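Local atomic coordinates of 6-aminohexanoate-dimer hydrolase (Bacillus anthracis, PDB entry 4GB7), a protein that probably hydrolyses the amide bond of linear 6-aminohexanoate dimers, by-products of nylon-6 manufacture, as a member of the beta-lactamase clan. Residues E134-A139 with V390-N395; K143-A148 with A311-L316; R276-I281 with E285-V290; L318-Y323 with S332-I337. All coordinates share one frame; numbering follows the deposited sequence. Where two conformers were deposited one is given.

Contact 1: residues E134-A139 with V390-N395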
loop_
_atom_site.group_PDB
_atom_site.type_symbol
_atom_site.label_atom_id
_atom_site.label_comp_id
_atom_site.label_asym_id
_atom_site.label_seq_id
_atom_site.Cartn_x
_atom_site.Cartn_y
_atom_site.Cartn_z
ATOM N N GLU A 134 10.503 10.627 -9.428
ATOM C CA GLU A 134 9.086 10.813 -9.820
ATOM C C GLU A 134 8.221 9.826 -9.076
ATOM O O GLU A 134 8.542 8.667 -8.982
ATOM C CB GLU A 134 8.870 10.656 -11.308
ATOM C CG GLU A 134 9.480 11.778 -12.140
ATOM C CD GLU A 134 8.799 13.142 -11.970
ATOM O OE1 GLU A 134 7.591 13.250 -11.682
ATOM O OE2 GLU A 134 9.484 14.156 -12.094
ATOM N N PRO A 135 7.122 10.290 -8.491
ATOM C CA PRO A 135 6.314 9.313 -7.772
ATOM C C PRO A 135 5.792 8.150 -8.638
ATOM O O PRO A 135 5.389 8.344 -9.795
ATOM C CB PRO A 135 5.183 10.180 -7.212
ATOM C CG PRO A 135 5.809 11.539 -7.054
ATOM C CD PRO A 135 6.679 11.679 -8.253
ATOM N N HIS A 136 5.684 6.976 -8.040
ATOM C CA HIS A 136 5.203 5.754 -8.684
ATOM C C HIS A 136 3.906 5.344 -8.076
ATOM O O HIS A 136 3.673 5.578 -6.894
ATOM C CB HIS A 136 6.232 4.663 -8.364
ATOM C CG HIS A 136 6.116 3.426 -9.229
ATOM N ND1 HIS A 136 5.160 2.495 -9.060
ATOM C CD2 HIS A 136 6.914 3.000 -10.292
ATOM C CE1 HIS A 136 5.343 1.507 -9.974
ATOM N NE2 HIS A 136 6.402 1.832 -10.747
ATOM N N GLY A 137 3.028 4.726 -8.852
ATOM C CA GLY A 137 1.833 4.082 -8.278
ATOM C C GLY A 137 2.209 3.000 -7.283
ATOM O O GLY A 137 3.196 2.344 -7.422
HETATM N N MSE A 138 1.441 2.871 -6.217
HETATM C CA MSE A 138 1.738 1.871 -5.200
HETATM C C MSE A 138 0.538 0.977 -4.820
HETATM O O MSE A 138 0.657 0.155 -3.919
HETATM C CB MSE A 138 2.251 2.580 -3.936
HETATM C CG MSE A 138 3.424 3.453 -4.179
HETATM SE SE MSE A 138 4.305 4.017 -2.571
HETATM C CE MSE A 138 2.910 4.775 -1.578
ATOM N N ALA A 139 -0.592 1.141 -5.503
ATOM C CA ALA A 139 -1.762 0.318 -5.282
ATOM C C ALA A 139 -2.037 0.282 -3.774
ATOM O O ALA A 139 -2.065 1.328 -3.160
ATOM C CB ALA A 139 -1.590 -1.073 -5.890
ATOM N N VAL A 390 11.777 -1.749 -0.386
ATOM C CA VAL A 390 10.744 -1.113 -1.214
ATOM C C VAL A 390 10.843 -1.675 -2.593
ATOM O O VAL A 390 11.909 -1.651 -3.198
ATOM C CB VAL A 390 10.859 0.420 -1.253
ATOM C CG1 VAL A 390 9.777 1.020 -2.157
ATOM C CG2 VAL A 390 10.692 1.002 0.166
ATOM N N HIS A 391 9.718 -2.152 -3.113
ATOM C CA HIS A 391 9.706 -2.812 -4.424
ATOM C C HIS A 391 8.548 -2.253 -5.187
ATOM O O HIS A 391 7.379 -2.428 -4.738
ATOM C CB HIS A 391 9.571 -4.334 -4.208
ATOM C CG HIS A 391 9.973 -5.174 -5.382
ATOM N ND1 HIS A 391 10.419 -6.424 -5.221
ATOM C CD2 HIS A 391 9.943 -4.933 -6.716
ATOM C CE1 HIS A 391 10.734 -6.948 -6.425
ATOM N NE2 HIS A 391 10.435 -6.037 -7.349
ATOM N N PHE A 392 8.830 -1.541 -6.282
ATOM C CA PHE A 392 7.817 -0.979 -7.151
ATOM C C PHE A 392 7.906 -1.628 -8.493
ATOM O O PHE A 392 9.032 -1.831 -8.985
ATOM C CB PHE A 392 7.989 0.524 -7.418
ATOM C CG PHE A 392 7.831 1.428 -6.259
ATOM C CD1 PHE A 392 7.185 1.046 -5.082
ATOM C CD2 PHE A 392 8.250 2.765 -6.419
ATOM C CE1 PHE A 392 7.059 1.983 -4.047
ATOM C CE2 PHE A 392 8.102 3.684 -5.397
ATOM C CZ PHE A 392 7.483 3.290 -4.222
ATOM N N SER A 393 6.746 -1.902 -9.097
ATOM C CA SER A 393 6.709 -2.594 -10.379
ATOM C C SER A 393 5.555 -2.066 -11.201
ATOM O O SER A 393 4.668 -1.352 -10.724
ATOM C CB SER A 393 6.617 -4.130 -10.226
ATOM O OG SER A 393 7.552 -4.656 -9.304
ATOM N N SER A 394 5.562 -2.453 -12.462
ATOM C CA SER A 394 4.404 -2.254 -13.308
ATOM C C SER A 394 4.148 -3.516 -14.132
ATOM O O SER A 394 4.233 -3.518 -15.384
ATOM C CB SER A 394 4.599 -0.983 -14.118
ATOM O OG SER A 394 5.861 -0.928 -14.739
ATOM N N ASN A 395 3.824 -4.581 -13.390
ATOM C CA ASN A 395 3.668 -5.933 -13.921
ATOM C C ASN A 395 2.202 -6.253 -14.002
ATOM O O ASN A 395 1.593 -6.619 -12.988
ATOM C CB ASN A 395 4.437 -6.897 -13.028
ATOM C CG ASN A 395 4.646 -8.255 -13.621
ATOM O OD1 ASN A 395 4.584 -8.448 -14.828
ATOM N ND2 ASN A 395 5.002 -9.221 -12.741
#

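Contact 2: residues K143-A148 with A311-L316. With NO3 (nitrate ion), chain C.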
loop_
_atom_site.group_PDB
_atom_site.type_symbol
_atom_site.label_atom_id
_atom_site.label_comp_id
_atom_site.label_asym_id
_atom_site.label_seq_id
_atom_site.Cartn_x
_atom_site.Cartn_y
_atom_site.Cartn_z
ATOM N N LYS A 143 -2.604 1.757 2.045
ATOM C CA LYS A 143 -3.504 1.484 3.188
ATOM C C LYS A 143 -2.868 1.730 4.560
ATOM O O LYS A 143 -3.547 2.120 5.529
ATOM C CB LYS A 143 -4.002 0.040 3.101
ATOM C CG LYS A 143 -4.912 -0.204 1.920
ATOM C CD LYS A 143 -5.487 -1.598 1.884
ATOM C CE LYS A 143 -6.636 -1.743 0.872
ATOM N NZ LYS A 143 -6.252 -1.685 -0.575
ATOM N N VAL A 144 -1.567 1.501 4.642
ATOM C CA VAL A 144 -0.841 1.619 5.909
ATOM C C VAL A 144 -0.798 3.073 6.417
ATOM O O VAL A 144 -0.692 3.292 7.590
ATOM C CB VAL A 144 0.546 0.960 5.877
ATOM C CG1 VAL A 144 0.382 -0.546 5.615
ATOM C CG2 VAL A 144 1.514 1.638 4.890
ATOM N N PHE A 145 -0.926 4.030 5.520
ATOM C CA PHE A 145 -0.980 5.460 5.883
ATOM C C PHE A 145 -2.278 5.792 6.541
ATOM O O PHE A 145 -2.267 6.493 7.554
ATOM C CB PHE A 145 -0.688 6.312 4.652
ATOM C CG PHE A 145 0.745 6.173 4.194
ATOM C CD1 PHE A 145 1.722 6.948 4.738
ATOM C CD2 PHE A 145 1.079 5.240 3.256
ATOM C CE1 PHE A 145 3.041 6.781 4.378
ATOM C CE2 PHE A 145 2.370 5.066 2.868
ATOM C CZ PHE A 145 3.357 5.836 3.425
ATOM N N THR A 146 -3.396 5.334 5.964
ATOM C CA THR A 146 -4.688 5.453 6.629
ATOM C C THR A 146 -4.683 4.755 7.972
ATOM O O THR A 146 -5.132 5.334 8.986
ATOM C CB THR A 146 -5.825 4.951 5.724
ATOM O OG1 THR A 146 -5.976 5.883 4.647
ATOM C CG2 THR A 146 -7.168 4.824 6.469
ATOM N N GLY A 147 -4.162 3.552 8.030
ATOM C CA GLY A 147 -4.070 2.804 9.301
ATOM C C GLY A 147 -3.278 3.555 10.379
ATOM O O GLY A 147 -3.682 3.644 11.537
ATOM N N ALA A 148 -2.142 4.103 9.987
ATOM C CA ALA A 148 -1.272 4.831 10.911
ATOM C C ALA A 148 -1.967 6.036 11.510
ATOM O O ALA A 148 -1.818 6.284 12.716
ATOM C CB ALA A 148 -0.006 5.262 10.198
ATOM N N ALA A 311 11.035 4.086 1.550
ATOM C CA ALA A 311 12.024 3.479 2.421
ATOM C C ALA A 311 12.205 4.239 3.737
ATOM O O ALA A 311 12.412 3.644 4.789
ATOM C CB ALA A 311 13.334 3.360 1.691
ATOM N N ARG A 312 12.140 5.569 3.670
ATOM C CA ARG A 312 12.198 6.381 4.865
ATOM C C ARG A 312 11.037 6.041 5.778
ATOM O O ARG A 312 11.218 5.881 6.992
ATOM C CB ARG A 312 12.146 7.870 4.530
ATOM C CG ARG A 312 13.355 8.385 3.755
ATOM C CD ARG A 312 13.255 9.880 3.403
ATOM N NE ARG A 312 14.554 10.371 2.977
ATOM C CZ ARG A 312 15.034 10.221 1.738
ATOM N NH1 ARG A 312 14.296 9.678 0.769
ATOM N NH2 ARG A 312 16.271 10.612 1.476
ATOM N N PHE A 313 9.853 5.885 5.211
ATOM C CA PHE A 313 8.678 5.508 6.024
ATOM C C PHE A 313 8.860 4.082 6.630
ATOM O O PHE A 313 8.562 3.816 7.756
ATOM C CB PHE A 313 7.429 5.527 5.172
ATOM C CG PHE A 313 6.191 5.105 5.911
ATOM C CD1 PHE A 313 5.662 5.935 6.867
ATOM C CD2 PHE A 313 5.543 3.893 5.651
ATOM C CE1 PHE A 313 4.516 5.579 7.535
ATOM C CE2 PHE A 313 4.384 3.535 6.331
ATOM C CZ PHE A 313 3.877 4.374 7.262
ATOM N N GLY A 314 9.425 3.178 5.836
ATOM C CA GLY A 314 9.766 1.855 6.316
ATOM C C GLY A 314 10.691 1.878 7.521
ATOM O O GLY A 314 10.494 1.144 8.501
ATOM N N GLN A 315 11.725 2.712 7.415
ATOM C CA GLN A 315 12.717 2.867 8.485
ATOM C C GLN A 315 12.005 3.440 9.724
ATOM O O GLN A 315 12.311 3.020 10.828
ATOM C CB GLN A 315 13.858 3.773 8.068
ATOM C CG GLN A 315 14.926 3.927 9.125
ATOM C CD GLN A 315 15.653 2.648 9.387
ATOM O OE1 GLN A 315 15.871 1.839 8.463
ATOM N NE2 GLN A 315 16.124 2.487 10.609
ATOM N N LEU A 316 11.059 4.352 9.531
ATOM C CA LEU A 316 10.302 4.898 10.649
ATOM C C LEU A 316 9.601 3.785 11.411
ATOM O O LEU A 316 9.626 3.764 12.652
ATOM C CB LEU A 316 9.270 5.903 10.163
ATOM C CG LEU A 316 8.396 6.558 11.230
ATOM C CD1 LEU A 316 9.242 7.387 12.177
ATOM C CD2 LEU A 316 7.289 7.376 10.577
HETATM N N NO3 C . 17.702 0.211 12.611
HETATM O O1 NO3 C . 18.154 0.425 11.514
HETATM O O2 NO3 C . 16.617 0.966 13.055
HETATM O O3 NO3 C . 18.287 -0.767 13.432
#

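Contact 3: residues R276-I281 with E285-V290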
loop_
_atom_site.group_PDB
_atom_site.type_symbol
_atom_site.label_atom_id
_atom_site.label_comp_id
_atom_site.label_asym_id
_atom_site.label_seq_id
_atom_site.Cartn_x
_atom_site.Cartn_y
_atom_site.Cartn_z
ATOM N N ARG A 276 1.236 14.943 9.185
ATOM C CA ARG A 276 1.590 13.957 10.194
ATOM C C ARG A 276 2.828 13.136 9.866
ATOM O O ARG A 276 3.495 12.620 10.780
ATOM C CB ARG A 276 0.402 13.048 10.433
ATOM C CG ARG A 276 -0.774 13.736 11.092
ATOM C CD ARG A 276 -2.046 12.921 10.970
ATOM N NE ARG A 276 -3.150 13.552 11.699
ATOM C CZ ARG A 276 -3.368 13.418 13.012
ATOM N NH1 ARG A 276 -2.604 12.618 13.778
ATOM N NH2 ARG A 276 -4.394 14.063 13.570
ATOM N N ILE A 277 3.112 12.935 8.586
ATOM C CA ILE A 277 4.134 11.988 8.187
ATOM C C ILE A 277 5.075 12.589 7.141
ATOM O O ILE A 277 6.296 12.616 7.358
ATOM C CB ILE A 277 3.551 10.646 7.638
ATOM C CG1 ILE A 277 2.689 9.978 8.702
ATOM C CG2 ILE A 277 4.664 9.784 7.005
ATOM C CD1 ILE A 277 1.867 8.798 8.198
ATOM N N TRP A 278 4.524 13.042 6.029
ATOM C CA TRP A 278 5.348 13.329 4.814
ATOM C C TRP A 278 6.271 14.530 4.994
ATOM O O TRP A 278 7.248 14.683 4.285
ATOM C CB TRP A 278 4.484 13.507 3.527
ATOM C CG TRP A 278 5.160 12.862 2.356
ATOM C CD1 TRP A 278 6.006 13.436 1.431
ATOM C CD2 TRP A 278 5.111 11.453 2.039
ATOM N NE1 TRP A 278 6.474 12.489 0.552
ATOM C CE2 TRP A 278 5.994 11.254 0.897
ATOM C CE3 TRP A 278 4.450 10.357 2.584
ATOM C CZ2 TRP A 278 6.153 10.002 0.316
ATOM C CZ3 TRP A 278 4.639 9.103 2.008
ATOM C CH2 TRP A 278 5.439 8.934 0.893
ATOM N N SER A 279 5.904 15.428 5.890
ATOM C CA SER A 279 6.673 16.621 6.178
ATOM C C SER A 279 7.620 16.404 7.367
ATOM O O SER A 279 8.370 17.309 7.681
ATOM C CB SER A 279 5.757 17.790 6.497
ATOM O OG SER A 279 5.047 17.593 7.691
ATOM N N GLN A 280 7.565 15.227 8.015
ATOM C CA GLN A 280 8.197 14.998 9.314
ATOM C C GLN A 280 9.381 14.076 9.317
ATOM O O GLN A 280 10.050 13.991 10.335
ATOM C CB GLN A 280 7.166 14.400 10.278
ATOM C CG GLN A 280 5.908 15.259 10.404
ATOM C CD GLN A 280 6.194 16.452 11.220
ATOM O OE1 GLN A 280 6.586 16.320 12.381
ATOM N NE2 GLN A 280 6.009 17.641 10.638
ATOM N N ILE A 281 9.686 13.388 8.205
ATOM C CA ILE A 281 10.768 12.377 8.254
ATOM C C ILE A 281 11.800 12.505 7.130
ATOM O O ILE A 281 12.369 11.500 6.672
ATOM C CB ILE A 281 10.239 10.915 8.393
ATOM C CG1 ILE A 281 9.427 10.473 7.141
ATOM C CG2 ILE A 281 9.329 10.791 9.646
ATOM C CD1 ILE A 281 9.045 8.999 7.168
ATOM N N GLU A 285 10.804 14.196 -1.791
ATOM C CA GLU A 285 9.838 14.674 -2.766
ATOM C C GLU A 285 8.442 14.638 -2.198
ATOM O O GLU A 285 8.158 13.928 -1.207
ATOM C CB GLU A 285 9.857 13.819 -4.059
ATOM C CG GLU A 285 11.240 13.654 -4.709
ATOM C CD GLU A 285 11.857 14.896 -5.313
ATOM O OE1 GLU A 285 11.102 15.845 -5.536
ATOM O OE2 GLU A 285 13.114 14.877 -5.598
ATOM N N ASN A 286 7.582 15.416 -2.842
ATOM C CA ASN A 286 6.158 15.307 -2.606
ATOM C C ASN A 286 5.662 13.906 -2.980
ATOM O O ASN A 286 6.234 13.206 -3.847
ATOM C CB ASN A 286 5.369 16.347 -3.424
ATOM C CG ASN A 286 5.622 17.782 -2.990
ATOM O OD1 ASN A 286 6.056 18.054 -1.879
ATOM N ND2 ASN A 286 5.384 18.701 -3.902
ATOM N N ALA A 287 4.572 13.518 -2.359
ATOM C CA ALA A 287 3.779 12.411 -2.843
ATOM C C ALA A 287 2.457 13.016 -3.353
ATOM O O ALA A 287 2.280 14.252 -3.374
ATOM C CB ALA A 287 3.569 11.341 -1.768
ATOM N N TYR A 288 1.580 12.177 -3.836
ATOM C CA TYR A 288 0.236 12.609 -4.207
ATOM C C TYR A 288 -0.734 11.446 -4.201
ATOM O O TYR A 288 -0.326 10.275 -4.397
ATOM C CB TYR A 288 0.222 13.323 -5.553
ATOM C CG TYR A 288 0.636 12.524 -6.765
ATOM C CD1 TYR A 288 -0.255 11.622 -7.416
ATOM C CD2 TYR A 288 1.898 12.716 -7.315
ATOM C CE1 TYR A 288 0.167 10.936 -8.574
ATOM C CE2 TYR A 288 2.292 12.050 -8.455
ATOM C CZ TYR A 288 1.404 11.173 -9.088
ATOM O OH TYR A 288 1.748 10.500 -10.249
ATOM N N TYR A 289 -2.004 11.759 -3.934
ATOM C CA TYR A 289 -3.083 10.805 -4.060
ATOM C C TYR A 289 -3.910 11.051 -5.310
ATOM O O TYR A 289 -4.335 12.183 -5.564
ATOM C CB TYR A 289 -4.099 10.935 -2.922
ATOM C CG TYR A 289 -3.772 10.213 -1.647
ATOM C CD1 TYR A 289 -4.053 8.841 -1.491
ATOM C CD2 TYR A 289 -3.200 10.897 -0.570
ATOM C CE1 TYR A 289 -3.761 8.181 -0.307
ATOM C CE2 TYR A 289 -2.929 10.233 0.612
ATOM C CZ TYR A 289 -3.223 8.903 0.761
ATOM O OH TYR A 289 -2.895 8.320 1.982
ATOM N N VAL A 290 -4.161 9.978 -6.058
ATOM C CA VAL A 290 -5.221 9.992 -7.052
ATOM C C VAL A 290 -6.541 10.187 -6.314
ATOM O O VAL A 290 -6.765 9.611 -5.244
ATOM C CB VAL A 290 -5.207 8.718 -7.886
ATOM C CG1 VAL A 290 -6.472 8.572 -8.714
ATOM C CG2 VAL A 290 -3.907 8.696 -8.726
#

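Contact 4: residues L318-Y323 with S332-I337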
loop_
_atom_site.group_PDB
_atom_site.type_symbol
_atom_site.label_atom_id
_atom_site.label_comp_id
_atom_site.label_asym_id
_atom_site.label_seq_id
_atom_site.Cartn_x
_atom_site.Cartn_y
_atom_site.Cartn_z
ATOM N N LEU A 318 10.392 0.513 11.218
ATOM C CA LEU A 318 11.429 -0.305 11.795
ATOM C C LEU A 318 11.858 0.240 13.163
ATOM O O LEU A 318 12.109 -0.528 14.097
ATOM C CB LEU A 318 12.585 -0.449 10.809
ATOM C CG LEU A 318 13.679 -1.390 11.210
ATOM C CD1 LEU A 318 13.163 -2.855 11.366
ATOM C CD2 LEU A 318 14.819 -1.276 10.181
ATOM N N ASN A 319 11.822 1.559 13.300
ATOM C CA ASN A 319 12.172 2.249 14.536
ATOM C C ASN A 319 10.972 2.576 15.365
ATOM O O ASN A 319 11.024 3.485 16.202
ATOM C CB ASN A 319 12.954 3.518 14.210
ATOM C CG ASN A 319 14.287 3.236 13.532
ATOM O OD1 ASN A 319 14.733 4.034 12.723
ATOM N ND2 ASN A 319 14.928 2.115 13.860
ATOM N N ASN A 320 9.896 1.814 15.178
ATOM C CA ASN A 320 8.734 1.924 16.065
ATOM C C ASN A 320 8.138 3.331 16.157
ATOM O O ASN A 320 7.607 3.755 17.213
ATOM C CB ASN A 320 9.067 1.345 17.440
ATOM C CG ASN A 320 9.647 -0.055 17.340
ATOM O OD1 ASN A 320 9.075 -0.926 16.655
ATOM N ND2 ASN A 320 10.801 -0.273 17.973
ATOM N N GLY A 321 8.172 4.037 15.027
ATOM C CA GLY A 321 7.545 5.342 14.878
ATOM C C GLY A 321 8.360 6.525 15.369
ATOM O O GLY A 321 7.849 7.635 15.396
ATOM N N GLU A 322 9.622 6.287 15.760
ATOM C CA GLU A 322 10.512 7.307 16.240
ATOM C C GLU A 322 11.415 7.831 15.121
ATOM O O GLU A 322 11.995 7.041 14.363
ATOM C CB GLU A 322 11.363 6.725 17.370
ATOM C CG GLU A 322 12.089 7.800 18.150
ATOM C CD GLU A 322 12.839 7.277 19.344
ATOM O OE1 GLU A 322 12.467 6.225 19.900
ATOM O OE2 GLU A 322 13.809 7.937 19.739
ATOM N N TYR A 323 11.545 9.162 15.055
ATOM C CA TYR A 323 12.464 9.880 14.102
ATOM C C TYR A 323 13.182 10.986 14.851
ATOM O O TYR A 323 12.526 11.858 15.434
ATOM C CB TYR A 323 11.682 10.461 12.936
ATOM C CG TYR A 323 12.527 11.116 11.872
ATOM C CD1 TYR A 323 13.158 10.350 10.924
ATOM C CD2 TYR A 323 12.736 12.483 11.851
ATOM C CE1 TYR A 323 13.963 10.934 9.963
ATOM C CE2 TYR A 323 13.509 13.072 10.892
ATOM C CZ TYR A 323 14.106 12.297 9.939
ATOM O OH TYR A 323 14.932 12.875 9.017
ATOM N N SER A 332 2.819 1.706 19.252
ATOM C CA SER A 332 1.912 0.550 19.231
ATOM C C SER A 332 1.751 -0.106 17.850
ATOM O O SER A 332 1.422 -1.292 17.784
ATOM C CB SER A 332 0.525 0.938 19.747
ATOM O OG SER A 332 -0.146 1.787 18.826
ATOM N N ILE A 333 1.959 0.656 16.756
ATOM C CA ILE A 333 1.691 0.139 15.427
ATOM C C ILE A 333 2.532 -1.080 15.223
ATOM O O ILE A 333 2.034 -2.170 14.945
ATOM C CB ILE A 333 1.931 1.158 14.272
ATOM C CG1 ILE A 333 0.954 2.321 14.384
ATOM C CG2 ILE A 333 1.736 0.488 12.892
ATOM C CD1 ILE A 333 1.273 3.550 13.567
ATOM N N THR A 334 3.825 -0.915 15.394
ATOM C CA THR A 334 4.728 -2.036 15.166
ATOM C C THR A 334 4.673 -3.059 16.320
ATOM O O THR A 334 4.755 -4.270 16.068
ATOM C CB THR A 334 6.171 -1.531 14.957
ATOM O OG1 THR A 334 6.590 -0.818 16.122
ATOM C CG2 THR A 334 6.208 -0.598 13.788
ATOM N N GLU A 335 4.488 -2.591 17.564
ATOM C CA GLU A 335 4.430 -3.472 18.715
ATOM C C GLU A 335 3.291 -4.475 18.517
ATOM O O GLU A 335 3.448 -5.679 18.701
ATOM C CB GLU A 335 4.168 -2.687 20.025
ATOM C CG GLU A 335 4.270 -3.572 21.264
ATOM C CD GLU A 335 4.073 -2.850 22.594
ATOM O OE1 GLU A 335 3.334 -1.848 22.647
ATOM O OE2 GLU A 335 4.639 -3.329 23.598
ATOM N N ASP A 336 2.126 -3.955 18.170
ATOM C CA ASP A 336 0.937 -4.795 18.039
ATOM C C ASP A 336 1.075 -5.792 16.886
ATOM O O ASP A 336 0.663 -6.951 17.000
ATOM C CB ASP A 336 -0.322 -3.957 17.854
ATOM C CG ASP A 336 -0.719 -3.212 19.120
ATOM O OD1 ASP A 336 -0.058 -3.393 20.163
ATOM O OD2 ASP A 336 -1.696 -2.415 19.060
ATOM N N ILE A 337 1.681 -5.352 15.794
ATOM C CA ILE A 337 1.921 -6.226 14.687
ATOM C C ILE A 337 2.844 -7.358 15.066
ATOM O O ILE A 337 2.565 -8.533 14.767
ATOM C CB ILE A 337 2.465 -5.467 13.485
ATOM C CG1 ILE A 337 1.352 -4.589 12.886
ATOM C CG2 ILE A 337 3.028 -6.434 12.475
ATOM C CD1 ILE A 337 1.857 -3.455 11.994
#

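Contact 1: residues E134-A139 with V390-N395
H136, whose ring lies against F392, is gripped at both nitrogens. ND1 donates to G137 O at 2.6 Å, nearly straight at 170°, meeting a lone pair in the carbonyl plane, while NE2 bonds to D111 OD2. That same carboxylate oxygen takes S394 OG, so D111 ties the strand 136-137 side to the end of strand 387-393. H136 turns its CG to the side opposite the backbone N (chi1 -165°) and so reaches across the gap between the two sheets. It presents one flat face to F392, whose CB stands 3.7 Å from the ring centroid, almost on the normal. The two rings are close to parallel, at 27°, but slid apart, with centroids at 4.9 Å, and barely overlap; H136 CB comes obliquely to the phenyl, 3.4 Å from F392 CD2. S393 O lies at the imidazole edge, in the ring plane, 3.0 Å from H136 CE1. The far end of the phenyl is met by M138, a selenomethionine bent at its last torsion. Its SE lies 3.7 Å from F392 CZ and approaches the ring obliquely in a Met-aromatic contact. M310 and A307 of helix 307-318 close in on the same phenyl, and Y130 meets the H136 ring edge-to-face. All of this is buried. ND1 donates to a carbonyl and NE2 faces a carboxylate, so the imidazole may well carry both protons; D111 would stabilise that charge, and the polarised CE1-H would suit the carbonyl of S393 facing it.

Contact 2: residues K143-A148 with A311-L316
The phenyl rings of F145 and F313 stack face to face, their centroids 4.3 Å apart and their planes opened by 28°. The match is not symmetric: F145 CE1 sits 3.6 Å above the F313 plane over the middle of that ring, whereas F313 CZ comes down toward the rim of F145. V144 adds a third body. Its CG2 methyl, set between the backbone N and carbonyl carbon of its own residue, comes obliquely to F313 CE2 at 3.7 Å. F313 is therefore touched by two consecutive residues of helix 143-155, and its extended first torsion (chi1 178°) is what gets it there, carrying the ring from helix 307-318 toward helix 143-155. No hydrogen bond crosses this apolar interface. On the far side of the second helix Q315 turns outward, its NE2 donating to nitrate O1 at 3.0 Å; the ion probably came from the crystallisation liquor. K143 looks away from the stack and bonds through NZ to S140 OG, N251 OD1 and S300 O, an arrangement consistent with the SxxK motif of serine beta-lactamase relatives. I277 of helix 269-278 touches both phenyls. Near the middle of the molecule, then, three helices meet at the stacked pair, while A311 and Q315 lay helix 307-318 against V116 of strand 110-117.

Contact 3: residues R276-I281 with E285-V290
W278 does the tight packing here, using an edge and a face of its indole at once. NE1 donates to E285 O at 2.8 Å, the oxygen lying exactly in the ring plane; the bond is somewhat bent at 149° at the hydrogen. Over one face comes A287 CB, 3.8 Å from the centroid of the six-membered ring and 24° off its normal, nearest to CZ2 and CE2. Together the edge bond and the methyl fix how the indole is turned. The pair spans a short connection: helix 269-278 ends in a wider pi-type turn, the chain swings round through Q280 and I281, and strand 287-290 then enters a four-stranded antiparallel sheet between strands 66-69 and 303-305. V69 and A305 from those two neighbours also touch W278, so the indole rests on side chains from three strands of the sheet. Toward the outside, where E285 and N286 are both partly exposed, the grip slackens. The E285 side chain leads away from W278, and N286 points off too, its OD1 taken by N71 N.

Contact 4: residues L318-Y323 with S332-I337
N320 is the C-prime residue of the Schellman motif that ends helix 307-318, and its side chain reaches across to T334 in the first turn of helix 332-338. The motif's backbone is closed by G321 N bonding to L316 O and N320 N to L317 O, with N320 at the positive phi that the reversal requires. The same residues form a type I' turn from N319 to E322, which delivers the chain into the short strand 322-323. Across the contact a single hydrogen bond does the work: T334 OG1 donates to N320 OD1 at a short 2.5 Å. The hydroxyl approaches from the side of the carbonyl, with 122° at the oxygen, and stands 20° out of the carbonyl plane. The two side chains cross at about a right angle. N320 has CG beside its backbone N (chi1 -52°), which swings the amide toward T334, and OD1 also passes 3.4 Å from T334 CB. This oxygen has a second partner in K338 NZ, from the end of the same helix, so a hydroxyl and an ammonium group hold the amide's rotation. The backbone is anchored as well, N320 O accepting from Q327 NE2. The centre of the contact lies about 17 Å from the centre of the chain. Beside the polar link, T334 and I333 rest on L317 of helix 307-318, I333 continues onto A148 and Q151 of helix 143-155, and I337 packs on W359 and I361 of strand 359-361.

Overall arrangement
Contacts 1 and 2 form the core, both within about 10 Å of the chain's centre; contact 3 is partly buried, and contact 4 sits farthest out. Contacts 2 and 4 share helix 307-318, one using its flank and the other its C-terminal end. Contacts 1 and 3 reach the same four-stranded sheet, where P135 packs on Y288. F145 of contact 2 meets W278 of contact 3, so aromatic packing runs continuously between them, and I281 joins contact 3 to both F313 and Y323. Chemistry follows position: buried polar bonds beside rings in contact 1, pure hydrocarbon in contact 2, an indole N-H bond with a methyl over the ring in contact 3, and a side-chain hydrogen bond in contact 4.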